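Long-range contacts in GphF Dehydratase 1 (Archangium violaceum, PDB 6MBF), which probably dehydrates a polyketide intermediate and rearranges its double bond, as one domain of the gephyronic acid polyketide synthase: residues L172-R177 and F211-A216; A201-C206 and L264-M269; G228-E233 and V277-L282; L246-P251 and Q258-D263. All coordinates share one frame; numbering follows the deposited sequence.

Interaction 1: residues L172-R177 and F211-A216; sequences LERRGR and FALIYA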
loop_
_atom_site.group_PDB
_atom_site.type_symbol
_atom_site.label_atom_id
_atom_site.label_comp_id
_atom_site.label_asym_id
_atom_site.label_seq_id
_atom_site.Cartn_x
_atom_site.Cartn_y
_atom_site.Cartn_z
ATOM N N LEU A 172 12.896 -8.626 -11.845
ATOM C CA LEU A 172 13.130 -7.196 -11.706
ATOM C C LEU A 172 14.399 -6.862 -12.472
ATOM O O LEU A 172 15.414 -7.544 -12.303
ATOM C CB LEU A 172 13.260 -6.783 -10.230
ATOM C CG LEU A 172 13.465 -5.283 -9.948
ATOM C CD1 LEU A 172 12.253 -4.438 -10.394
ATOM C CD2 LEU A 172 13.767 -5.033 -8.481
ATOM N N GLU A 173 14.336 -5.843 -13.325
ATOM C CA GLU A 173 15.521 -5.375 -14.028
ATOM C C GLU A 173 15.615 -3.863 -13.915
ATOM O O GLU A 173 14.598 -3.164 -13.919
ATOM C CB GLU A 173 15.515 -5.795 -15.501
ATOM C CG GLU A 173 14.408 -5.187 -16.336
ATOM C CD GLU A 173 14.428 -5.708 -17.754
ATOM O OE1 GLU A 173 14.211 -6.925 -17.935
ATOM O OE2 GLU A 173 14.680 -4.912 -18.682
ATOM N N ARG A 174 16.838 -3.358 -13.803
ATOM C CA ARG A 174 17.031 -1.939 -13.566
ATOM C C ARG A 174 17.932 -1.318 -14.625
ATOM O O ARG A 174 18.732 -1.993 -15.280
ATOM C CB ARG A 174 17.618 -1.682 -12.175
ATOM C CG ARG A 174 19.041 -2.191 -11.976
ATOM C CD ARG A 174 19.591 -1.731 -10.622
ATOM N NE ARG A 174 19.538 -0.274 -10.472
ATOM C CZ ARG A 174 19.661 0.367 -9.311
ATOM N NH1 ARG A 174 19.844 -0.317 -8.189
ATOM N NH2 ARG A 174 19.594 1.694 -9.269
ATOM N N ARG A 175 17.771 -0.010 -14.787
ATOM C CA ARG A 175 18.641 0.789 -15.645
ATOM C C ARG A 175 18.622 2.204 -15.096
ATOM O O ARG A 175 17.569 2.846 -15.087
ATOM C CB ARG A 175 18.168 0.760 -17.098
ATOM C CG ARG A 175 18.802 1.824 -17.970
ATOM C CD ARG A 175 20.060 1.320 -18.652
ATOM N NE ARG A 175 19.776 0.260 -19.614
ATOM C CZ ARG A 175 20.643 -0.172 -20.524
ATOM N NH1 ARG A 175 21.848 0.374 -20.604
ATOM N NH2 ARG A 175 20.306 -1.146 -21.361
ATOM N N GLY A 176 19.765 2.683 -14.611
ATOM C CA GLY A 176 19.745 3.935 -13.865
ATOM C C GLY A 176 18.839 3.835 -12.647
ATOM O O GLY A 176 18.885 2.861 -11.886
ATOM N N ARG A 177 18.000 4.852 -12.452
ATOM C CA ARG A 177 17.043 4.888 -11.353
ATOM C C ARG A 177 15.668 4.369 -11.758
ATOM O O ARG A 177 14.683 4.632 -11.052
ATOM C CB ARG A 177 16.901 6.313 -10.804
ATOM C CG ARG A 177 18.156 6.919 -10.217
ATOM C CD ARG A 177 17.815 8.165 -9.414
ATOM N NE ARG A 177 17.243 9.224 -10.237
ATOM C CZ ARG A 177 17.967 10.106 -10.925
ATOM N NH1 ARG A 177 19.298 10.058 -10.883
ATOM N NH2 ARG A 177 17.363 11.039 -11.647
ATOM N N PHE A 211 12.345 -0.521 -3.208
ATOM C CA PHE A 211 13.306 -0.873 -2.160
ATOM C C PHE A 211 14.520 -1.584 -2.740
ATOM O O PHE A 211 15.664 -1.294 -2.360
ATOM C CB PHE A 211 12.653 -1.783 -1.118
ATOM C CG PHE A 211 11.570 -1.135 -0.295
ATOM C CD1 PHE A 211 11.391 0.239 -0.268
ATOM C CD2 PHE A 211 10.754 -1.929 0.497
ATOM C CE1 PHE A 211 10.397 0.801 0.529
ATOM C CE2 PHE A 211 9.757 -1.371 1.285
ATOM C CZ PHE A 211 9.585 -0.006 1.298
ATOM N N ALA A 212 14.285 -2.539 -3.644
ATOM C CA ALA A 212 15.380 -3.320 -4.211
ATOM C C ALA A 212 16.357 -2.433 -4.970
ATOM O O ALA A 212 17.567 -2.680 -4.953
ATOM C CB ALA A 212 14.823 -4.418 -5.122
ATOM N N LEU A 213 15.860 -1.389 -5.642
ATOM C CA LEU A 213 16.767 -0.462 -6.312
ATOM C C LEU A 213 17.555 0.364 -5.302
ATOM O O LEU A 213 18.783 0.485 -5.407
ATOM C CB LEU A 213 15.988 0.442 -7.266
ATOM C CG LEU A 213 16.136 0.027 -8.725
ATOM C CD1 LEU A 213 15.475 -1.334 -8.946
ATOM C CD2 LEU A 213 15.549 1.085 -9.634
ATOM N N ILE A 214 16.866 0.926 -4.304
ATOM C CA ILE A 214 17.532 1.728 -3.280
ATOM C C ILE A 214 18.641 0.925 -2.601
ATOM O O ILE A 214 19.781 1.388 -2.487
ATOM C CB ILE A 214 16.507 2.238 -2.251
ATOM C CG1 ILE A 214 15.560 3.264 -2.888
ATOM C CG2 ILE A 214 17.214 2.818 -1.040
ATOM C CD1 ILE A 214 14.315 3.520 -2.059
ATOM N N TYR A 215 18.325 -0.292 -2.150
ATOM C CA TYR A 215 19.227 -1.045 -1.281
ATOM C C TYR A 215 20.406 -1.641 -2.035
ATOM O O TYR A 215 21.308 -2.208 -1.403
ATOM C CB TYR A 215 18.447 -2.131 -0.533
ATOM C CG TYR A 215 17.478 -1.551 0.479
ATOM C CD1 TYR A 215 16.230 -2.125 0.696
ATOM C CD2 TYR A 215 17.814 -0.417 1.213
ATOM C CE1 TYR A 215 15.346 -1.588 1.633
ATOM C CE2 TYR A 215 16.936 0.127 2.139
ATOM C CZ TYR A 215 15.704 -0.464 2.340
ATOM O OH TYR A 215 14.841 0.074 3.259
ATOM N N ALA A 216 20.438 -1.498 -3.360
ATOM C CA ALA A 216 21.667 -1.765 -4.093
ATOM C C ALA A 216 22.769 -0.786 -3.713
ATOM O O ALA A 216 23.952 -1.111 -3.865
ATOM C CB ALA A 216 21.413 -1.710 -5.598
HETATM O O HOH W 1 19.113 -3.089 -7.781
#
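R174 holds CG between the backbone N and the carbonyl carbon (chi1 67°), and the bend at chi3 (-56°) sets NE near L213 CG of the facing helix. L213 CG lies against one face of the guanidinium, over its centre, 3.6 Å from R174 CZ. At the near end R174 NH1 donates to L213 O at 3.1 Å, in the carbonyl plane and on a lone pair, although the bond is bent to 139°. The same oxygen accepts from A216 N. R174 NH1 also reaches a water that donates to A212 O, and A216 CB lies at the guanidinium edge, 3.3 Å from R174 NH1. R174 NH2 is fixed from its own side by G176 O, 3.0 Å away in the guanidinium plane. Two residues earlier on the strand, L172 CD2 packs on A212 CB at 3.6 Å. The contact thus packs the last turn of helix 200-214 against strand 169-175, with L213 also covered by L246 and L248 of strand 241-248 and L172 by L151 of helix 151-158.

Interaction 2: residues A201-C206 and L264-M269; sequences ALLDAC and LRLFDM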
loop_
_atom_site.group_PDB
_atom_site.type_symbol
_atom_site.label_atom_id
_atom_site.label_comp_id
_atom_site.label_asym_id
_atom_site.label_seq_id
_atom_site.Cartn_x
_atom_site.Cartn_y
_atom_site.Cartn_z
ATOM N N ALA A 201 -0.956 -6.947 -0.935
ATOM C CA ALA A 201 0.255 -7.716 -1.213
ATOM C C ALA A 201 0.829 -7.362 -2.575
ATOM O O ALA A 201 2.054 -7.331 -2.754
ATOM C CB ALA A 201 -0.036 -9.216 -1.139
ATOM N N LEU A 202 -0.040 -7.119 -3.559
ATOM C CA LEU A 202 0.442 -6.775 -4.891
ATOM C C LEU A 202 1.065 -5.379 -4.912
ATOM O O LEU A 202 2.162 -5.185 -5.444
ATOM C CB LEU A 202 -0.700 -6.893 -5.903
ATOM C CG LEU A 202 -0.316 -6.777 -7.386
ATOM C CD1 LEU A 202 -1.263 -7.594 -8.231
ATOM C CD2 LEU A 202 -0.355 -5.329 -7.838
ATOM N N LEU A 203 0.387 -4.386 -4.333
ATOM C CA LEU A 203 0.969 -3.048 -4.334
ATOM C C LEU A 203 2.235 -2.991 -3.485
ATOM O O LEU A 203 3.212 -2.347 -3.878
ATOM C CB LEU A 203 -0.058 -2.016 -3.867
ATOM C CG LEU A 203 0.422 -0.571 -3.995
ATOM C CD1 LEU A 203 0.768 -0.225 -5.447
ATOM C CD2 LEU A 203 -0.629 0.395 -3.423
ATOM N N ASP A 204 2.259 -3.691 -2.342
ATOM C CA ASP A 204 3.494 -3.778 -1.563
ATOM C C ASP A 204 4.636 -4.364 -2.385
ATOM O O ASP A 204 5.777 -3.900 -2.282
ATOM C CB ASP A 204 3.286 -4.612 -0.300
ATOM C CG ASP A 204 4.592 -4.897 0.417
ATOM O OD1 ASP A 204 5.124 -3.980 1.078
ATOM O OD2 ASP A 204 5.087 -6.040 0.303
ATOM N N ALA A 205 4.355 -5.392 -3.191
ATOM C CA ALA A 205 5.395 -5.958 -4.049
ATOM C C ALA A 205 5.946 -4.909 -5.016
ATOM O O ALA A 205 7.160 -4.840 -5.246
ATOM C CB ALA A 205 4.844 -7.164 -4.813
ATOM N N CYS A 206 5.077 -4.058 -5.567
ATOM C CA CYS A 206 5.549 -2.984 -6.436
ATOM C C CYS A 206 6.426 -2.001 -5.667
ATOM O O CYS A 206 7.470 -1.567 -6.164
ATOM C CB CYS A 206 4.362 -2.262 -7.079
ATOM S SG CYS A 206 3.370 -3.303 -8.190
ATOM N N LEU A 264 5.312 5.320 -10.015
ATOM C CA LEU A 264 5.125 3.960 -10.497
ATOM C C LEU A 264 3.926 3.893 -11.427
ATOM O O LEU A 264 2.965 4.654 -11.287
ATOM C CB LEU A 264 4.922 2.954 -9.351
ATOM C CG LEU A 264 6.018 2.819 -8.295
ATOM C CD1 LEU A 264 5.805 3.802 -7.166
ATOM C CD2 LEU A 264 6.010 1.390 -7.752
ATOM N N ARG A 265 4.004 2.979 -12.392
ATOM C CA ARG A 265 2.916 2.685 -13.313
ATOM C C ARG A 265 2.760 1.174 -13.373
ATOM O O ARG A 265 3.735 0.460 -13.630
ATOM C CB ARG A 265 3.197 3.258 -14.709
ATOM C CG ARG A 265 3.422 4.772 -14.723
ATOM C CD ARG A 265 2.178 5.492 -14.259
ATOM N NE ARG A 265 2.241 6.941 -14.445
ATOM C CZ ARG A 265 2.488 7.823 -13.481
ATOM N NH1 ARG A 265 2.722 7.423 -12.235
ATOM N NH2 ARG A 265 2.494 9.120 -13.768
ATOM N N LEU A 266 1.549 0.692 -13.107
ATOM C CA LEU A 266 1.251 -0.735 -13.110
ATOM C C LEU A 266 0.468 -1.086 -14.372
ATOM O O LEU A 266 -0.519 -0.420 -14.697
ATOM C CB LEU A 266 0.445 -1.128 -11.864
ATOM C CG LEU A 266 1.140 -1.193 -10.490
ATOM C CD1 LEU A 266 1.730 0.144 -10.060
ATOM C CD2 LEU A 266 0.143 -1.677 -9.457
ATOM N N PHE A 267 0.889 -2.148 -15.061
ATOM C CA PHE A 267 0.263 -2.588 -16.302
ATOM C C PHE A 267 -0.167 -4.041 -16.183
ATOM O O PHE A 267 0.508 -4.844 -15.531
ATOM C CB PHE A 267 1.222 -2.449 -17.493
ATOM C CG PHE A 267 1.708 -1.050 -17.719
ATOM C CD1 PHE A 267 1.061 -0.206 -18.614
ATOM C CD2 PHE A 267 2.815 -0.578 -17.031
ATOM C CE1 PHE A 267 1.511 1.091 -18.815
ATOM C CE2 PHE A 267 3.266 0.713 -17.228
ATOM C CZ PHE A 267 2.619 1.546 -18.118
ATOM N N ASP A 268 -1.285 -4.397 -16.819
ATOM C CA ASP A 268 -1.613 -5.815 -16.861
ATOM C C ASP A 268 -0.692 -6.511 -17.863
ATOM O O ASP A 268 0.158 -5.883 -18.505
ATOM C CB ASP A 268 -3.104 -6.029 -17.151
ATOM C CG ASP A 268 -3.540 -5.579 -18.545
ATOM O OD1 ASP A 268 -2.709 -5.447 -19.468
ATOM O OD2 ASP A 268 -4.763 -5.361 -18.712
ATOM N N MET A 269 -0.834 -7.834 -17.975
ATOM C CA MET A 269 0.086 -8.584 -18.829
ATOM C C MET A 269 -0.146 -8.339 -20.320
ATOM O O MET A 269 0.650 -8.819 -21.139
ATOM C CB MET A 269 -0.000 -10.074 -18.498
ATOM C CG MET A 269 0.320 -10.366 -17.030
ATOM S SD MET A 269 1.918 -9.697 -16.493
ATOM C CE MET A 269 3.033 -10.928 -17.160
#
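C206 and L266 make the tight part of this contact: C206 SG lies 3.8 Å from both CG and CD2 of L266. The thiol stands anti to its own carbonyl carbon (chi1 -64°), beside the backbone N, and from there it meets the branch of the leucine. The same methyl, L266 CD2, is also touched by L202 CD2 at 4.0 Å, the two leucines sliding past each other in opposite directions. At the C206 end of the helix segment L264 CD2 lies 3.7 Å from C206 O and 4.1 Å from C206 CB. Looser is the approach of L203, whose CD1 comes no nearer than 4.3 Å to L266 CD2. Helix 201-206 and strand 264-267 run at 130° to each other, with axes 10.7 Å apart at their closest. D268 and M269 form the partly exposed end, where D268 makes a salt bridge with R272 and M269 packs on E241 and R243. V244 of strand 241-248 fills in beside both C206 and L266, and V183 of strand 178-184 beside L202. This is the helix-on-sheet core of a HotDog fold, in which the strands curve round a central helix. All five touching residues are buried, and what holds helix and strand together here is van der Waals contact of leucine methyls with one another and with the cysteine sulfur, CB and backbone; toward the strand, the sulfur meets carbon only.

Interaction 3: residues G228-E233 and V277-L282; sequences GCARIE and VDALQL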
loop_
_atom_site.group_PDB
_atom_site.type_symbol
_atom_site.label_atom_id
_atom_site.label_comp_id
_atom_site.label_asym_id
_atom_site.label_seq_id
_atom_site.Cartn_x
_atom_site.Cartn_y
_atom_site.Cartn_z
ATOM N N GLY A 228 4.020 9.030 2.586
ATOM C CA GLY A 228 3.068 9.854 1.871
ATOM C C GLY A 228 2.963 9.392 0.441
ATOM O O GLY A 228 3.774 8.605 -0.049
ATOM N N CYS A 229 1.931 9.898 -0.222
ATOM C CA CYS A 229 1.685 9.586 -1.625
ATOM C C CYS A 229 0.858 10.727 -2.194
ATOM O O CYS A 229 -0.210 11.033 -1.651
ATOM C CB CYS A 229 0.944 8.254 -1.726
ATOM S SG CYS A 229 0.596 7.682 -3.357
ATOM N N ALA A 230 1.340 11.367 -3.267
ATOM C CA ALA A 230 0.580 12.474 -3.845
ATOM C C ALA A 230 -0.706 11.981 -4.502
ATOM O O ALA A 230 -1.760 12.616 -4.360
ATOM C CB ALA A 230 1.432 13.258 -4.845
ATOM N N ARG A 231 -0.650 10.853 -5.208
ATOM C CA ARG A 231 -1.823 10.375 -5.928
ATOM C C ARG A 231 -1.659 8.902 -6.253
ATOM O O ARG A 231 -0.575 8.468 -6.642
ATOM C CB ARG A 231 -2.025 11.172 -7.219
ATOM C CG ARG A 231 -3.278 10.852 -7.984
ATOM C CD ARG A 231 -3.349 11.769 -9.194
ATOM N NE ARG A 231 -4.264 11.258 -10.206
ATOM C CZ ARG A 231 -5.485 11.731 -10.422
ATOM N NH1 ARG A 231 -5.952 12.747 -9.702
ATOM N NH2 ARG A 231 -6.240 11.188 -11.366
ATOM N N ILE A 232 -2.737 8.139 -6.087
ATOM C CA ILE A 232 -2.831 6.802 -6.656
ATOM C C ILE A 232 -4.161 6.703 -7.392
ATOM O O ILE A 232 -5.193 7.140 -6.875
ATOM C CB ILE A 232 -2.687 5.688 -5.596
ATOM C CG1 ILE A 232 -2.851 4.316 -6.254
ATOM C CG2 ILE A 232 -3.698 5.853 -4.474
ATOM C CD1 ILE A 232 -2.454 3.139 -5.359
ATOM N N GLU A 233 -4.126 6.184 -8.616
ATOM C CA GLU A 233 -5.332 5.992 -9.408
ATOM C C GLU A 233 -5.422 4.542 -9.849
ATOM O O GLU A 233 -4.438 3.973 -10.325
ATOM C CB GLU A 233 -5.344 6.919 -10.616
ATOM C CG GLU A 233 -6.608 6.821 -11.424
ATOM C CD GLU A 233 -6.722 7.952 -12.407
ATOM O OE1 GLU A 233 -5.670 8.519 -12.779
ATOM O OE2 GLU A 233 -7.862 8.285 -12.790
ATOM N N VAL A 277 0.918 5.594 -9.554
ATOM C CA VAL A 277 1.307 6.113 -8.245
ATOM C C VAL A 277 2.255 7.281 -8.484
ATOM O O VAL A 277 3.309 7.107 -9.106
ATOM C CB VAL A 277 1.978 5.041 -7.367
ATOM C CG1 VAL A 277 2.423 5.657 -6.053
ATOM C CG2 VAL A 277 1.029 3.861 -7.110
ATOM N N ASP A 278 1.878 8.469 -8.015
ATOM C CA ASP A 278 2.705 9.659 -8.168
ATOM C C ASP A 278 3.294 10.054 -6.824
ATOM O O ASP A 278 2.558 10.238 -5.849
ATOM C CB ASP A 278 1.900 10.837 -8.733
ATOM C CG ASP A 278 1.386 10.572 -10.130
ATOM O OD1 ASP A 278 0.253 11.003 -10.443
ATOM O OD2 ASP A 278 2.113 9.918 -10.905
ATOM N N ALA A 279 4.618 10.215 -6.788
ATOM C CA ALA A 279 5.329 10.748 -5.631
ATOM C C ALA A 279 5.036 9.939 -4.364
ATOM O O ALA A 279 4.586 10.459 -3.340
ATOM C CB ALA A 279 4.998 12.235 -5.434
ATOM N N LEU A 280 5.293 8.638 -4.448
ATOM C CA LEU A 280 5.427 7.853 -3.235
ATOM C C LEU A 280 6.622 8.382 -2.448
ATOM O O LEU A 280 7.738 8.442 -2.969
ATOM C CB LEU A 280 5.618 6.381 -3.592
ATOM C CG LEU A 280 5.916 5.445 -2.422
ATOM C CD1 LEU A 280 4.725 5.356 -1.494
ATOM C CD2 LEU A 280 6.321 4.059 -2.920
ATOM N N GLN A 281 6.389 8.801 -1.211
ATOM C CA GLN A 281 7.420 9.421 -0.388
ATOM C C GLN A 281 7.871 8.414 0.661
ATOM O O GLN A 281 7.051 7.898 1.427
ATOM C CB GLN A 281 6.890 10.712 0.238
ATOM C CG GLN A 281 6.690 11.814 -0.809
ATOM C CD GLN A 281 5.466 12.678 -0.561
ATOM O OE1 GLN A 281 4.438 12.538 -1.233
ATOM N NE2 GLN A 281 5.578 13.595 0.389
ATOM N N LEU A 282 9.167 8.108 0.673
ATOM C CA LEU A 282 9.739 7.121 1.578
ATOM C C LEU A 282 10.680 7.796 2.564
ATOM O O LEU A 282 11.433 8.698 2.192
ATOM C CB LEU A 282 10.516 6.051 0.806
ATOM C CG LEU A 282 9.785 5.294 -0.300
ATOM C CD1 LEU A 282 10.764 4.318 -0.978
ATOM C CD2 LEU A 282 8.599 4.562 0.291
#
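A classic beta bulge shapes the pairing of strands 224-234 and 273-284: A230 and R231 both face D278. R231 and D278 form an antiparallel hydrogen-bonded pair, with D278 N donating to R231 O at 2.8 Å in the carbonyl plane. In return R231 N and A230 N both point at D278 O, but through weak bonds. Beyond the bulge, Q281 N bonds to G228 O at 2.9 Å, nearly straight at 175°. The chain turns a corner at A230, whose CB meets A279 CB at 3.8 Å. On the buried face V277 is touched by both C229 and I232: its CG1 lies 3.8 Å from C229 SG and its CG2 4.0 Å from I232 CD1. On the other face R231 starts with CG anti to the backbone N (chi1 -175°) and runs extended to NE beside D278, its CD 3.9 Å from D278 OD1. The tip passes on to E233, where R231 NH2 makes a salt bridge to E233 OE1 at 3.1 Å, the carboxylate being met from above its plane. R231 NH1 pairs with E77, whereas D278 OD2 is held by R265. An alanine in place of R231 would probably cost E77 and E233 OE1 this salt-bridge partner, though R131 and T73 would still hold E233 OE2. A G1 bulge, A279 and L280 against A262, interrupts the regular pairing on the other side of strand 273-284. Since strand 224-234 also pairs with 73-81, this pairing lies next to the junction of the two HotDog halves, as expected of the double-HotDog fold of polyketide synthase dehydratases.

Interaction 4: residues L246-P251 and Q258-D263; sequences LRLHPP and QTHTAD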
loop_
_atom_site.group_PDB
_atom_site.type_symbol
_atom_site.label_atom_id
_atom_site.label_comp_id
_atom_site.label_asym_id
_atom_site.label_seq_id
_atom_site.Cartn_x
_atom_site.Cartn_y
_atom_site.Cartn_z
ATOM N N LEU A 246 8.895 1.674 -12.529
ATOM C CA LEU A 246 9.120 2.611 -11.437
ATOM C C LEU A 246 10.257 3.555 -11.797
ATOM O O LEU A 246 11.170 3.193 -12.546
ATOM C CB LEU A 246 9.436 1.888 -10.114
ATOM C CG LEU A 246 10.809 1.214 -9.995
ATOM C CD1 LEU A 246 11.877 2.174 -9.447
ATOM C CD2 LEU A 246 10.721 0.022 -9.097
ATOM N N ARG A 247 10.191 4.772 -11.261
ATOM C CA ARG A 247 11.256 5.754 -11.451
ATOM C C ARG A 247 11.539 6.449 -10.126
ATOM O O ARG A 247 10.667 7.119 -9.566
ATOM C CB ARG A 247 10.896 6.781 -12.537
ATOM C CG ARG A 247 11.951 7.890 -12.684
ATOM C CD ARG A 247 11.613 8.903 -13.796
ATOM N NE ARG A 247 11.556 8.289 -15.120
ATOM C CZ ARG A 247 10.499 8.317 -15.932
ATOM N NH1 ARG A 247 9.378 8.934 -15.566
ATOM N NH2 ARG A 247 10.562 7.726 -17.121
ATOM N N LEU A 248 12.761 6.294 -9.630
ATOM C CA LEU A 248 13.196 7.012 -8.445
ATOM C C LEU A 248 13.605 8.430 -8.817
ATOM O O LEU A 248 14.266 8.654 -9.835
ATOM C CB LEU A 248 14.364 6.274 -7.788
ATOM C CG LEU A 248 13.959 5.184 -6.793
ATOM C CD1 LEU A 248 15.067 4.149 -6.651
ATOM C CD2 LEU A 248 13.628 5.802 -5.433
ATOM N N HIS A 249 13.199 9.392 -7.993
ATOM C CA HIS A 249 13.639 10.762 -8.160
ATOM C C HIS A 249 15.123 10.866 -7.808
ATOM O O HIS A 249 15.660 10.009 -7.106
ATOM C CB HIS A 249 12.807 11.694 -7.278
ATOM C CG HIS A 249 11.382 11.830 -7.714
ATOM N ND1 HIS A 249 10.579 12.874 -7.310
ATOM C CD2 HIS A 249 10.619 11.059 -8.526
ATOM C CE1 HIS A 249 9.380 12.738 -7.847
ATOM N NE2 HIS A 249 9.376 11.646 -8.591
ATOM N N PRO A 250 15.809 11.900 -8.293
ATOM C CA PRO A 250 17.230 12.060 -7.966
ATOM C C PRO A 250 17.432 12.173 -6.466
ATOM O O PRO A 250 16.781 12.993 -5.802
ATOM C CB PRO A 250 17.624 13.362 -8.689
ATOM C CG PRO A 250 16.348 14.013 -9.084
ATOM C CD PRO A 250 15.343 12.916 -9.250
ATOM N N PRO A 251 18.302 11.349 -5.896
ATOM C CA PRO A 251 18.533 11.392 -4.450
ATOM C C PRO A 251 19.431 12.561 -4.076
ATOM O O PRO A 251 20.182 13.093 -4.892
ATOM C CB PRO A 251 19.223 10.055 -4.152
ATOM C CG PRO A 251 19.368 9.348 -5.474
ATOM C CD PRO A 251 19.152 10.351 -6.557
ATOM N N GLN A 258 18.040 9.844 3.866
ATOM C CA GLN A 258 16.924 9.672 4.787
ATOM C C GLN A 258 15.598 9.525 4.059
ATOM O O GLN A 258 14.658 8.955 4.627
ATOM C CB GLN A 258 16.831 10.848 5.760
ATOM C CG GLN A 258 17.956 10.894 6.778
ATOM C CD GLN A 258 18.073 9.607 7.575
ATOM O OE1 GLN A 258 17.095 9.122 8.151
ATOM N NE2 GLN A 258 19.275 9.041 7.607
ATOM N N THR A 259 15.498 10.029 2.828
ATOM C CA THR A 259 14.250 9.988 2.081
ATOM C C THR A 259 14.510 9.643 0.623
ATOM O O THR A 259 15.598 9.882 0.085
ATOM C CB THR A 259 13.485 11.320 2.137
ATOM O OG1 THR A 259 14.297 12.357 1.574
ATOM C CG2 THR A 259 13.115 11.681 3.568
ATOM N N HIS A 260 13.484 9.070 -0.006
ATOM C CA HIS A 260 13.424 8.879 -1.447
ATOM C C HIS A 260 12.004 9.172 -1.905
ATOM O O HIS A 260 11.058 9.151 -1.108
ATOM C CB HIS A 260 13.804 7.457 -1.876
ATOM C CG HIS A 260 15.274 7.201 -1.890
ATOM N ND1 HIS A 260 16.086 7.618 -2.919
ATOM C CD2 HIS A 260 16.075 6.545 -1.016
ATOM C CE1 HIS A 260 17.330 7.243 -2.675
ATOM N NE2 HIS A 260 17.350 6.591 -1.526
ATOM N N THR A 261 11.867 9.437 -3.199
ATOM C CA THR A 261 10.564 9.616 -3.833
ATOM C C THR A 261 10.545 8.794 -5.114
ATOM O O THR A 261 11.569 8.674 -5.792
ATOM C CB THR A 261 10.277 11.099 -4.130
ATOM O OG1 THR A 261 10.374 11.864 -2.923
ATOM C CG2 THR A 261 8.873 11.285 -4.710
ATOM N N ALA A 262 9.393 8.201 -5.435
ATOM C CA ALA A 262 9.284 7.382 -6.632
ATOM C C ALA A 262 7.902 7.535 -7.251
ATOM O O ALA A 262 6.912 7.780 -6.552
ATOM C CB ALA A 262 9.554 5.898 -6.328
ATOM N N ASP A 263 7.854 7.379 -8.572
ATOM C CA ASP A 263 6.622 7.252 -9.335
ATOM C C ASP A 263 6.531 5.834 -9.891
ATOM O O ASP A 263 7.548 5.206 -10.195
ATOM C CB ASP A 263 6.576 8.265 -10.485
ATOM C CG ASP A 263 6.849 9.676 -10.025
ATOM O OD1 ASP A 263 6.203 10.110 -9.052
ATOM O OD2 ASP A 263 7.709 10.347 -10.638
HETATM O O HOH W 2 8.344 9.861 -13.188
HETATM O O HOH W 3 14.602 9.495 -4.575
#
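H249 reaches across to T261 and D263, and every atom of its side chain finds a neighbour there. CB lies 3.6 Å from T261 O, the oxygen to which H249 N donates a nearly straight bond of 2.8 Å. CG stands anti to the carbonyl carbon (chi1 -69°), 3.7 Å from T261 O. ND1 and CE1 are the ring atoms nearest to T261 CG2, a methyl 3.6 Å from the centroid of the H249 ring and 21° off its normal: a CH-pi contact over one face, offset toward the rim. CD2 is 3.7 Å from D263 OD2. At the tip H249 NE2 donates to D263 OD2 at 2.9 Å; OD2 lies near the ring plane, while the nitrogen meets it from above the carboxylate plane. The same OD2 takes a water shared with R247 NH1, and D263 OD1 accepts from A279 N; R247 NE pairs with E178. An alanine in place of H249 would probably leave D263 OD2 without its imidazole donor and T261 CG2 without its ring. On the buried face L248 CD2 packs on H260 CB at 3.9 Å and on A262 CB. A water bridges H249 O, T261 N and H260 ND1, while H260 NE2 bonds to E218. With R247 and D263 joined by paired backbone bonds, this is an antiparallel beta hairpin of strands 241-248 and 259-267, joined through a loop after strand 241-248.

From the N terminus, strand 169-175 opens interaction 1, which closes when the end of helix 200-214 returns to it. Before that closure the same helix has opened interaction 2, so the two cross. Interaction 3 opens next, on strand 224-234, and crosses interaction 2 in turn, because its partner strand 273-284 follows 259-267. Interaction 4 is the short hairpin that opens and closes within both longer loops. Probable backbone bonds join them: L264 N meets V277 O between interactions 2 and 3, L280 N meets A262 O between 3 and 4, and R177 O meets L248 N between 1 and 4. Interactions 1 and 2 tie helix 200-214 to the strands; interactions 3 and 4 tie strands to one another.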